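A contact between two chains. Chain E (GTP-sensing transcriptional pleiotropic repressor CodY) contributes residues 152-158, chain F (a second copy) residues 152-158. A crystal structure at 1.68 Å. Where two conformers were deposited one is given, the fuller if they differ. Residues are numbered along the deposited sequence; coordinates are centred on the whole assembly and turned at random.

Chain E, residues 152-158: TVVGLEI
Chain F 152-158: TVVGLEI

Two copies of CodY meet here through the same seven residues, 152-158, in chains E and F. Both stretches are helical throughout, and each helix begins earlier in its chain. Their N-to-C directions differ by 9°, so the helices run nearly parallel. The axes come no closer than 11.4 Å, and side chains and two bridging waters occupy the space between them. The register is close to in-phase: Val153(E) CA lies 7.4 Å from Val153(F) CA, and Leu156(E) CA lies 8.7 Å from Glu157(F) CA. Together the two stretches bury 255 Å².

Backbone torsions are helical from 152 to 156, with phi between -55° and -67° and psi between -26° and -45°. At Glu157 they shift to -101/-13 in E and -93/-22 in F. Ile158(E) is at -91/-42 and Ile158(F) at -90/-38. Leu156 N donates to Thr152 O at 2.9 Å in E and 3.0 Å in F. Ile158 N donates to Val154 O at 2.9 Å in both chains. Glu157(E) N bonds to Val154(E) O at 2.9 Å and weakly to Val153(E) O at 3.1 Å. Glu157(F) N does the same, to Val154(F) O at 3.0 Å and weakly to Val153(F) O at 3.0 Å.

The apolar centre is built from Val153 and Leu156 of both chains. Each Val153 has its CA-to-CB bond sideways and chi1 t (167° in E, 170° in F). In this rotamer CG1 of each valine meets the leucine of the other chain. Val153(E) CG1 is 4.0 Å from Leu156(F) CD1, and Leu156(E) CD1 is 3.7 Å from Val153(F) CG1. The two valines also face each other more loosely, CG2 of Val153(E) to CG2 of Val153(F), at 4.5 Å.

Each Leu156 points its CA-to-CB bond toward the other helix and is the residue most covered in its stretch. Both are mt, with chi1 near -66° and chi2 173°. This places CD1 against the opposing valine.

Glu157 starts sideways, but its end comes nearer the partner. Chi1 and chi2 are both m (-63°/-73° in E, -67°/-63° in F), which bends the side chain instead of extending it; chi3 is 165° in E and 148° in F. The carboxylate thus reaches the opposing leucine: Glu157(E) OE1 is 3.8 Å from Leu156(F) CD2, and Glu157(F) OE1 is 3.9 Å from Leu156(E) CB. Two conformers were deposited for each glutamate; one is given.

No direct hydrogen bond crosses the contact. Two waters bridge it instead, each donating to a carboxylate and to the carbonyl of the other chain's leucine. Water 1 lies 2.4 Å from Glu157(F) OE1 and 3.0 Å from Leu156(E) O. Water 2 lies 2.6 Å from Glu157(E) OE1 and 2.7 Å from Leu156(F) O.

Val154 (t), Gly155 and Ile158 (mt) take no part. Thr152 is m in both chains, and its OG1 is hydrogen-bonded elsewhere in the structure.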

# COMPACT_ATOMS: atom_id res chain seq x y z
N THR E 152 -14.91 11.71 -9.46
CA THR E 152 -13.58 11.28 -9.93
C THR E 152 -12.64 11.09 -8.73
O THR E 152 -11.98 10.01 -8.62
CB THR E 152 -13.03 12.25 -10.97
OG1 THR E 152 -13.83 12.21 -12.13
CG2 THR E 152 -11.64 11.74 -11.45
N VAL E 153 -12.65 12.01 -7.79
CA VAL E 153 -11.89 11.90 -6.58
C VAL E 153 -12.29 10.70 -5.75
O VAL E 153 -11.39 9.95 -5.18
CB VAL E 153 -11.98 13.17 -5.78
CG1 VAL E 153 -11.44 13.01 -4.33
CG2 VAL E 153 -11.32 14.31 -6.50
N VAL E 154 -13.58 10.45 -5.56
CA VAL E 154 -14.03 9.28 -4.83
C VAL E 154 -13.41 8.01 -5.50
O VAL E 154 -12.89 7.08 -4.79
CB VAL E 154 -15.57 9.14 -4.71
CG1 VAL E 154 -15.97 7.82 -4.07
CG2 VAL E 154 -16.11 10.27 -3.78
N GLY E 155 -13.47 7.94 -6.82
CA GLY E 155 -12.96 6.80 -7.52
C GLY E 155 -11.46 6.63 -7.35
O GLY E 155 -10.97 5.44 -7.26
N LEU E 156 -10.76 7.72 -7.22
CA LEU E 156 -9.31 7.66 -6.90
C LEU E 156 -9.06 7.12 -5.52
O LEU E 156 -7.90 6.56 -5.25
CB LEU E 156 -8.63 9.04 -6.99
CG LEU E 156 -8.56 9.64 -8.38
CD1 LEU E 156 -8.04 11.07 -8.41
CD2 LEU E 156 -7.77 8.75 -9.36
N GLU E 157 -10.02 7.25 -4.61
CA GLU E 157 -9.82 6.92 -3.20
C GLU E 157 -10.38 5.57 -2.78
O GLU E 157 -10.07 5.08 -1.67
CB GLU E 157 -10.40 8.03 -2.33
CG GLU E 157 -9.71 9.36 -2.52
CD GLU E 157 -8.33 9.40 -1.89
OE1 GLU E 157 -7.57 10.29 -2.21
OE2 GLU E 157 -8.04 8.55 -1.06
N ILE E 158 -11.21 4.98 -3.65
CA ILE E 158 -11.71 3.62 -3.45
C ILE E 158 -10.78 2.60 -4.12
O ILE E 158 -10.48 1.55 -3.57
CB ILE E 158 -13.13 3.49 -4.05
CG1 ILE E 158 -14.08 4.23 -3.17
CG2 ILE E 158 -13.61 2.03 -4.07
CD1 ILE E 158 -15.57 4.21 -3.69
N THR F 152 -5.01 19.72 -6.69
CA THR F 152 -5.48 19.05 -5.58
C THR F 152 -5.35 17.51 -5.77
O THR F 152 -5.01 16.80 -4.82
CB THR F 152 -7.00 19.39 -5.33
OG1 THR F 152 -6.97 20.80 -5.05
CG2 THR F 152 -7.59 18.60 -4.20
N VAL F 153 -5.64 17.01 -6.95
CA VAL F 153 -5.52 15.55 -7.26
C VAL F 153 -4.02 15.14 -7.15
O VAL F 153 -3.78 14.10 -6.47
CB VAL F 153 -6.00 15.21 -8.64
CG1 VAL F 153 -5.70 13.81 -9.10
CG2 VAL F 153 -7.54 15.28 -8.67
N VAL F 154 -3.15 15.98 -7.63
CA VAL F 154 -1.65 15.62 -7.46
C VAL F 154 -1.38 15.45 -5.98
O VAL F 154 -0.70 14.45 -5.55
CB VAL F 154 -0.70 16.61 -8.12
CG1 VAL F 154 0.84 16.27 -7.79
CG2 VAL F 154 -0.85 16.61 -9.62
N GLY F 155 -1.90 16.38 -5.15
CA GLY F 155 -1.71 16.32 -3.71
C GLY F 155 -2.24 15.05 -3.05
O GLY F 155 -1.60 14.46 -2.11
N LEU F 156 -3.38 14.56 -3.57
CA LEU F 156 -3.97 13.32 -3.08
C LEU F 156 -3.10 12.10 -3.41
O LEU F 156 -3.11 11.10 -2.69
CB LEU F 156 -5.38 13.07 -3.69
CG LEU F 156 -6.35 14.12 -3.16
CD1 LEU F 156 -7.58 13.85 -3.95
CD2 LEU F 156 -6.66 13.95 -1.67
N GLU F 157 -2.38 12.24 -4.50
CA GLU F 157 -1.58 11.12 -5.07
C GLU F 157 -0.13 11.11 -4.56
O GLU F 157 0.53 10.06 -4.61
CB GLU F 157 -1.63 11.12 -6.60
CG GLU F 157 -3.02 10.80 -7.22
CD GLU F 157 -3.55 9.42 -6.91
OE1 GLU F 157 -4.78 9.27 -6.81
OE2 GLU F 157 -2.78 8.43 -6.73
N ILE F 158 0.37 12.22 -4.10
CA ILE F 158 1.72 12.30 -3.48
C ILE F 158 1.63 12.05 -1.98
O ILE F 158 2.53 11.52 -1.40
CB ILE F 158 2.35 13.68 -3.59
CG1 ILE F 158 2.58 14.01 -5.01
CG2 ILE F 158 3.72 13.68 -2.87
CD1 ILE F 158 3.17 15.41 -5.16
O HOH W 1 -5.33 6.93 -6.68
O HOH W 2 -5.17 10.37 -1.10